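Side-chain contacts in glutathione S-transferase (Vibrio parahaemolyticus, PDB 7MIQ), which probably conjugates reduced glutathione to electrophilic substrates, as a Gtt2-class glutathione S-transferase with a thioredoxin-like N-terminal domain and a helical C-terminal domain: residues E184-P187 against N188-R191; A190-F193 against E194-A198; D158-S161 against V162-T166. All coordinates share one frame; numbering follows the deposited sequence.

Contact 1 (E184-P187 against N188-R191); sequences EKYP and NIAR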
loop_
_atom_site.group_PDB
_atom_site.type_symbol
_atom_site.label_atom_id
_atom_site.label_comp_id
_atom_site.label_asym_id
_atom_site.label_seq_id
_atom_site.Cartn_x
_atom_site.Cartn_y
_atom_site.Cartn_z
ATOM N N GLU A 184 1.805 -22.638 -16.644
ATOM C CA GLU A 184 1.592 -24.082 -16.673
ATOM C C GLU A 184 0.715 -24.529 -15.512
ATOM O O GLU A 184 -0.166 -25.382 -15.678
ATOM C CB GLU A 184 2.932 -24.819 -16.630
ATOM C CG GLU A 184 3.829 -24.579 -17.827
ATOM C CD GLU A 184 3.247 -25.121 -19.112
ATOM O OE1 GLU A 184 3.103 -26.357 -19.225
ATOM O OE2 GLU A 184 2.924 -24.311 -20.006
ATOM N N LYS A 185 0.940 -23.960 -14.330
ATOM C CA LYS A 185 0.283 -24.422 -13.087
ATOM C C LYS A 185 -1.018 -23.681 -12.781
ATOM O O LYS A 185 -1.828 -24.257 -12.057
ATOM C CB LYS A 185 1.246 -24.231 -11.920
ATOM C CG LYS A 185 2.701 -24.585 -12.194
ATOM C CD LYS A 185 3.647 -23.989 -11.174
ATOM C CE LYS A 185 4.793 -24.908 -10.816
ATOM N NZ LYS A 185 4.412 -25.869 -9.754
ATOM N N TYR A 186 -1.243 -22.484 -13.314
ATOM C CA TYR A 186 -2.383 -21.666 -12.908
ATOM C C TYR A 186 -3.117 -21.169 -14.146
ATOM O O TYR A 186 -2.855 -20.063 -14.644
ATOM C CB TYR A 186 -1.919 -20.532 -11.996
ATOM C CG TYR A 186 -1.248 -21.063 -10.747
ATOM C CD1 TYR A 186 -1.993 -21.694 -9.754
ATOM C CD2 TYR A 186 0.128 -20.964 -10.571
ATOM C CE1 TYR A 186 -1.391 -22.194 -8.616
ATOM C CE2 TYR A 186 0.741 -21.464 -9.431
ATOM C CZ TYR A 186 -0.025 -22.076 -8.459
ATOM O OH TYR A 186 0.575 -22.576 -7.324
ATOM N N PRO A 187 -4.059 -21.964 -14.665
ATOM C CA PRO A 187 -4.702 -21.613 -15.940
ATOM C C PRO A 187 -5.537 -20.352 -15.875
ATOM O O PRO A 187 -5.699 -19.679 -16.901
ATOM C CB PRO A 187 -5.580 -22.840 -16.246
ATOM C CG PRO A 187 -5.062 -23.933 -15.364
ATOM C CD PRO A 187 -4.516 -23.264 -14.146
ATOM N N ASN A 188 -6.084 -20.016 -14.707
ATOM C CA ASN A 188 -6.903 -18.815 -14.597
ATOM C C ASN A 188 -6.041 -17.559 -14.604
ATOM O O ASN A 188 -6.419 -16.546 -15.203
ATOM C CB ASN A 188 -7.765 -18.895 -13.339
ATOM C CG ASN A 188 -8.713 -20.086 -13.369
ATOM O OD1 ASN A 188 -8.577 -21.028 -12.587
ATOM N ND2 ASN A 188 -9.666 -20.053 -14.287
ATOM N N ILE A 189 -4.877 -17.603 -13.954
ATOM C CA ILE A 189 -3.904 -16.528 -14.138
ATOM C C ILE A 189 -3.505 -16.434 -15.605
ATOM O O ILE A 189 -3.404 -15.339 -16.169
ATOM C CB ILE A 189 -2.677 -16.744 -13.236
ATOM C CG1 ILE A 189 -3.091 -16.822 -11.766
ATOM C CG2 ILE A 189 -1.646 -15.633 -13.459
ATOM C CD1 ILE A 189 -1.926 -17.068 -10.811
ATOM N N ALA A 190 -3.288 -17.582 -16.247
ATOM C CA ALA A 190 -2.882 -17.577 -17.648
ATOM C C ALA A 190 -3.967 -16.963 -18.526
ATOM O O ALA A 190 -3.682 -16.103 -19.368
ATOM C CB ALA A 190 -2.547 -18.999 -18.099
ATOM N N ARG A 191 -5.219 -17.391 -18.335
ATOM C CA ARG A 191 -6.350 -16.806 -19.059
ATOM C C ARG A 191 -6.382 -15.292 -18.895
ATOM O O ARG A 191 -6.481 -14.546 -19.877
ATOM C CB ARG A 191 -7.661 -17.420 -18.553
ATOM C CG ARG A 191 -8.945 -16.982 -19.274
ATOM C CD ARG A 191 -9.528 -15.648 -18.769
ATOM N NE ARG A 191 -9.759 -15.619 -17.328
ATOM C CZ ARG A 191 -10.000 -14.513 -16.635
ATOM N NH1 ARG A 191 -10.038 -13.325 -17.218
ATOM N NH2 ARG A 191 -10.201 -14.599 -15.321
#
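The carbonyl of Tyr186 accepts the backbone N-H of Ala190, with Tyr186 O and Ala190 N 3.0 Å apart. One residue on, Arg191 N reaches Pro187 O at 2.7 Å. These two i to i+4 bonds open helix 187-196, and Tyr186, the first residue to leave helical angles after helix 182-185, is its N-cap. A first turn leaves its leading N-H groups without acceptors from the helix itself. Proline suits this place: Pro187 has no N-H to offer, and none is called for there. The next two are met from outside, since Asp146 OD1 of helix 127-151 accepts from Ile189 N and, weakly, from Asn188 N; a carboxylate at this end would probably also interact favourably with the helix dipole. Tyr186 CB rests against Ile189 CD1 at 3.7 Å, the two side chains lying side by side and pointing the same way. With CG1 beside its own backbone N (chi1 -58°), Ile189 places its CG1-CD1 branch, extended at chi2, next to that CB. Ala190 puts no more than a methyl beside the carbonyl oxygens of Tyr186 and Pro187. Arg191 turns its guanidinium away, where NH2 is bonded to Leu149 O and NH1 to Glu153 O.

Contact 2 (A190-F193 against E194-A198); sequences ARWF and EQVSA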
loop_
_atom_site.group_PDB
_atom_site.type_symbol
_atom_site.label_atom_id
_atom_site.label_comp_id
_atom_site.label_asym_id
_atom_site.label_seq_id
_atom_site.Cartn_x
_atom_site.Cartn_y
_atom_site.Cartn_z
ATOM N N ALA A 190 -3.288 -17.582 -16.247
ATOM C CA ALA A 190 -2.882 -17.577 -17.648
ATOM C C ALA A 190 -3.967 -16.963 -18.526
ATOM O O ALA A 190 -3.682 -16.103 -19.368
ATOM C CB ALA A 190 -2.547 -18.999 -18.099
ATOM N N ARG A 191 -5.219 -17.391 -18.335
ATOM C CA ARG A 191 -6.350 -16.806 -19.059
ATOM C C ARG A 191 -6.382 -15.292 -18.895
ATOM O O ARG A 191 -6.481 -14.546 -19.877
ATOM C CB ARG A 191 -7.661 -17.420 -18.553
ATOM C CG ARG A 191 -8.945 -16.982 -19.274
ATOM C CD ARG A 191 -9.528 -15.648 -18.769
ATOM N NE ARG A 191 -9.759 -15.619 -17.328
ATOM C CZ ARG A 191 -10.000 -14.513 -16.635
ATOM N NH1 ARG A 191 -10.038 -13.325 -17.218
ATOM N NH2 ARG A 191 -10.201 -14.599 -15.321
ATOM N N TRP A 192 -6.349 -14.829 -17.646
ATOM C CA TRP A 192 -6.388 -13.397 -17.371
ATOM C C TRP A 192 -5.180 -12.691 -17.973
ATOM O O TRP A 192 -5.315 -11.623 -18.581
ATOM C CB TRP A 192 -6.468 -13.178 -15.857
ATOM C CG TRP A 192 -6.034 -11.820 -15.368
ATOM C CD1 TRP A 192 -6.808 -10.701 -15.245
ATOM C CD2 TRP A 192 -4.725 -11.456 -14.911
ATOM N NE1 TRP A 192 -6.055 -9.657 -14.754
ATOM C CE2 TRP A 192 -4.774 -10.098 -14.540
ATOM C CE3 TRP A 192 -3.515 -12.149 -14.783
ATOM C CZ2 TRP A 192 -3.656 -9.415 -14.055
ATOM C CZ3 TRP A 192 -2.407 -11.472 -14.297
ATOM C CH2 TRP A 192 -2.487 -10.119 -13.937
ATOM N N PHE A 193 -3.992 -13.283 -17.834
ATOM C CA PHE A 193 -2.792 -12.645 -18.363
ATOM C C PHE A 193 -2.825 -12.573 -19.886
ATOM O O PHE A 193 -2.425 -11.560 -20.471
ATOM C CB PHE A 193 -1.545 -13.385 -17.888
ATOM C CG PHE A 193 -0.272 -12.614 -18.101
ATOM C CD1 PHE A 193 0.400 -12.677 -19.311
ATOM C CD2 PHE A 193 0.245 -11.823 -17.094
ATOM C CE1 PHE A 193 1.570 -11.965 -19.509
ATOM C CE2 PHE A 193 1.417 -11.107 -17.287
ATOM C CZ PHE A 193 2.076 -11.178 -18.496
ATOM N N GLU A 194 -3.283 -13.640 -20.545
ATOM C CA GLU A 194 -3.451 -13.586 -21.995
ATOM C C GLU A 194 -4.380 -12.442 -22.385
ATOM O O GLU A 194 -4.134 -11.733 -23.367
ATOM C CB GLU A 194 -3.991 -14.923 -22.507
ATOM C CG GLU A 194 -4.322 -14.956 -23.997
ATOM C CD GLU A 194 -3.163 -15.439 -24.855
ATOM O OE1 GLU A 194 -2.107 -15.804 -24.292
ATOM O OE2 GLU A 194 -3.308 -15.455 -26.097
ATOM N N GLN A 195 -5.436 -12.235 -21.598
ATOM C CA GLN A 195 -6.410 -11.185 -21.869
ATOM C C GLN A 195 -5.803 -9.801 -21.659
ATOM O O GLN A 195 -5.879 -8.936 -22.537
ATOM C CB GLN A 195 -7.619 -11.402 -20.956
ATOM C CG GLN A 195 -8.867 -10.633 -21.283
ATOM C CD GLN A 195 -10.054 -11.152 -20.487
ATOM O OE1 GLN A 195 -10.059 -12.301 -20.035
ATOM N NE2 GLN A 195 -11.059 -10.308 -20.304
ATOM N N VAL A 196 -5.184 -9.583 -20.498
ATOM C CA VAL A 196 -4.649 -8.265 -20.169
ATOM C C VAL A 196 -3.466 -7.917 -21.068
ATOM O O VAL A 196 -3.356 -6.787 -21.560
ATOM C CB VAL A 196 -4.272 -8.213 -18.677
ATOM C CG1 VAL A 196 -3.519 -6.938 -18.356
ATOM C CG2 VAL A 196 -5.524 -8.320 -17.814
ATOM N N SER A 197 -2.568 -8.877 -21.308
ATOM C CA SER A 197 -1.388 -8.598 -22.121
ATOM C C SER A 197 -1.727 -8.296 -23.575
ATOM O O SER A 197 -0.847 -7.844 -24.314
ATOM C CB SER A 197 -0.403 -9.769 -22.059
ATOM O OG SER A 197 -0.890 -10.878 -22.795
ATOM N N ALA A 198 -2.968 -8.534 -24.000
ATOM C CA ALA A 198 -3.414 -8.200 -25.345
ATOM C C ALA A 198 -3.936 -6.772 -25.472
ATOM O O ALA A 198 -4.175 -6.317 -26.596
ATOM C CB ALA A 198 -4.507 -9.175 -25.795
#
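Arg191 leaves the helix with CG opposite its backbone N (chi1 -176°) and then bends twice, which carries NH1 to the amide of Gln195, whose chain runs out extended alongside. Arg191 NH1 donates to Gln195 OE1 at 3.0 Å; the oxygen lies near the guanidinium plane, but the donor stands above the amide's carbonyl plane, the two flat groups being turned 54° apart. This bond is one of several, for NH2 is held by Leu149 O. A glutamine serves well here because its other end is a donor: NE2 goes to Glu153 OE2. Trp192 lays one ring face beneath Val196 CG2, a CH-pi contact 3.8 Å from the centroid of the five-membered ring. The compact methyl covers the pyrrole side while NE1 keeps its bond to Asp164 OD1. The i to i+4 backbone pattern is regular, as in Val196 N to Trp192 O at 2.8 Å. Toward the C-terminal part of the helix, Ser197 OG lies between its own N and carbonyl carbon (chi1 72°), 2.9 Å from Phe193 O. That oxygen accepts both Ser197 N and Ser197 OG, from opposite faces of its plane. The hydroxyl thus spends its proton on the helix's own backbone, and the doubly gripped carbonyl is probably polarised.

Contact 3 (D158-S161 against V162-T166); sequences DQFS and VVDIT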
loop_
_atom_site.group_PDB
_atom_site.type_symbol
_atom_site.label_atom_id
_atom_site.label_comp_id
_atom_site.label_asym_id
_atom_site.label_seq_id
_atom_site.Cartn_x
_atom_site.Cartn_y
_atom_site.Cartn_z
ATOM N N ASP A 158 -15.215 -7.199 -11.674
ATOM C CA ASP A 158 -15.468 -7.722 -13.012
ATOM C C ASP A 158 -15.016 -6.775 -14.115
ATOM O O ASP A 158 -15.182 -7.103 -15.295
ATOM C CB ASP A 158 -16.952 -8.056 -13.178
ATOM C CG ASP A 158 -17.342 -9.330 -12.456
ATOM O OD1 ASP A 158 -16.622 -10.342 -12.613
ATOM O OD2 ASP A 158 -18.347 -9.315 -11.718
ATOM N N GLN A 159 -14.449 -5.622 -13.771
ATOM C CA GLN A 159 -13.942 -4.680 -14.755
ATOM C C GLN A 159 -12.437 -4.520 -14.590
ATOM O O GLN A 159 -11.902 -4.631 -13.482
ATOM C CB GLN A 159 -14.628 -3.311 -14.634
ATOM C CG GLN A 159 -16.043 -3.260 -15.196
ATOM C CD GLN A 159 -17.048 -3.994 -14.333
ATOM O OE1 GLN A 159 -17.183 -3.716 -13.141
ATOM N NE2 GLN A 159 -17.758 -4.944 -14.931
ATOM N N PHE A 160 -11.762 -4.278 -15.713
ATOM C CA PHE A 160 -10.341 -3.953 -15.691
ATOM C C PHE A 160 -10.107 -2.732 -14.811
ATOM O O PHE A 160 -10.831 -1.737 -14.908
ATOM C CB PHE A 160 -9.844 -3.695 -17.115
ATOM C CG PHE A 160 -8.401 -3.279 -17.198
ATOM C CD1 PHE A 160 -7.390 -4.229 -17.203
ATOM C CD2 PHE A 160 -8.054 -1.937 -17.294
ATOM C CE1 PHE A 160 -6.061 -3.852 -17.286
ATOM C CE2 PHE A 160 -6.725 -1.550 -17.373
ATOM C CZ PHE A 160 -5.727 -2.509 -17.371
ATOM N N SER A 161 -9.098 -2.811 -13.944
ATOM C CA SER A 161 -8.787 -1.729 -13.021
ATOM C C SER A 161 -7.277 -1.632 -12.854
ATOM O O SER A 161 -6.514 -2.425 -13.412
ATOM C CB SER A 161 -9.462 -1.946 -11.662
ATOM O OG SER A 161 -8.776 -2.937 -10.916
ATOM N N VAL A 162 -6.849 -0.652 -12.052
ATOM C CA VAL A 162 -5.427 -0.458 -11.785
ATOM C C VAL A 162 -4.805 -1.702 -11.157
ATOM O O VAL A 162 -3.603 -1.948 -11.311
ATOM C CB VAL A 162 -5.229 0.788 -10.895
ATOM C CG1 VAL A 162 -5.834 0.560 -9.517
ATOM C CG2 VAL A 162 -3.748 1.155 -10.794
ATOM N N VAL A 163 -5.602 -2.509 -10.449
ATOM C CA VAL A 163 -5.061 -3.721 -9.838
ATOM C C VAL A 163 -4.559 -4.685 -10.903
ATOM O O VAL A 163 -3.590 -5.423 -10.683
ATOM C CB VAL A 163 -6.114 -4.386 -8.930
ATOM C CG1 VAL A 163 -5.517 -5.600 -8.220
ATOM C CG2 VAL A 163 -6.648 -3.385 -7.911
ATOM N N ASP A 164 -5.193 -4.690 -12.074
ATOM C CA ASP A 164 -4.759 -5.584 -13.140
ATOM C C ASP A 164 -3.451 -5.119 -13.768
ATOM O O ASP A 164 -2.673 -5.946 -14.257
ATOM C CB ASP A 164 -5.865 -5.702 -14.186
ATOM C CG ASP A 164 -7.148 -6.265 -13.600
ATOM O OD1 ASP A 164 -7.201 -7.487 -13.347
ATOM O OD2 ASP A 164 -8.090 -5.482 -13.358
ATOM N N ILE A 165 -3.185 -3.811 -13.765
ATOM C CA ILE A 165 -1.866 -3.333 -14.174
ATOM C C ILE A 165 -0.808 -3.849 -13.210
ATOM O O ILE A 165 0.230 -4.386 -13.614
ATOM C CB ILE A 165 -1.846 -1.795 -14.251
ATOM C CG1 ILE A 165 -2.914 -1.288 -15.222
ATOM C CG2 ILE A 165 -0.462 -1.298 -14.661
ATOM C CD1 ILE A 165 -3.009 0.222 -15.280
ATOM N N THR A 166 -1.075 -3.705 -11.910
ATOM C CA THR A 166 -0.137 -4.158 -10.890
ATOM C C THR A 166 0.022 -5.674 -10.912
ATOM O O THR A 166 1.134 -6.189 -10.752
ATOM C CB THR A 166 -0.611 -3.673 -9.520
ATOM O OG1 THR A 166 -0.617 -2.239 -9.510
ATOM C CG2 THR A 166 0.294 -4.187 -8.410
HETATM O O HOH W 1 -9.955 -5.335 -11.530
#
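Ser161 and Asp164 form a capping box at the start of helix 162-177, and Phe160 packs beside it. Val162 lies against Phe18 of helix 10-22 and Val94 of helix 88-114, an apolar setting that suits a valine. The N-H of Val163 is capped by Ser161 OG at 3.2 Å, the hydroxyl being placed by chi1 76° where it can accept. Asp164 answers in the reverse direction: its OD2 accepts Ser161 N at 2.9 Å through the anti lone pair, while Asp164 N bonds to Ser161 O. Aspartate is short enough to bend back so, and its CB lies 3.6 Å from Phe160 CE1, ring and carboxylate planes only 19° apart. Ile165 then sets CG1 3.7 Å from Phe160 CZ, crossing that side chain at about a right angle. Phe160 just before the N-cap and Ile165 four residues after it make a hydrophobic staple, which accompanies the capping box as in other glutathione S-transferases. A water links both box side chains to the loop, donating to Gln159 O and Asp164 OD2 and accepting from Ser161 OG. Since OD1 also accepts from Ile155 N and a tryptophan indole, these donors, together with the helix N terminus, would probably stabilise the carboxylate as an anion.

Overall arrangement
Along the chain, contact 3 comes first, where the loop leaving helix 127-151 turns into helix 162-177. That helix is followed by the short helix 182-185, and contact 1 spans the turn from it into helix 187-196. Contact 2 continues along the same helix toward its C-terminal part. None nests inside another: contact 3 precedes the other two, which overlap at Ala190 and Arg191. Contacts 1 and 3, with centres about 17 Å apart, do not touch. Contacts 2 and 3 meet in space, where Trp192 bonds to Asp164 and Val196 packs on Phe160. Through Val162 and Ile165, contact 3 also joins the helical C-terminal domain to helix 10-22 of the thioredoxin-like domain.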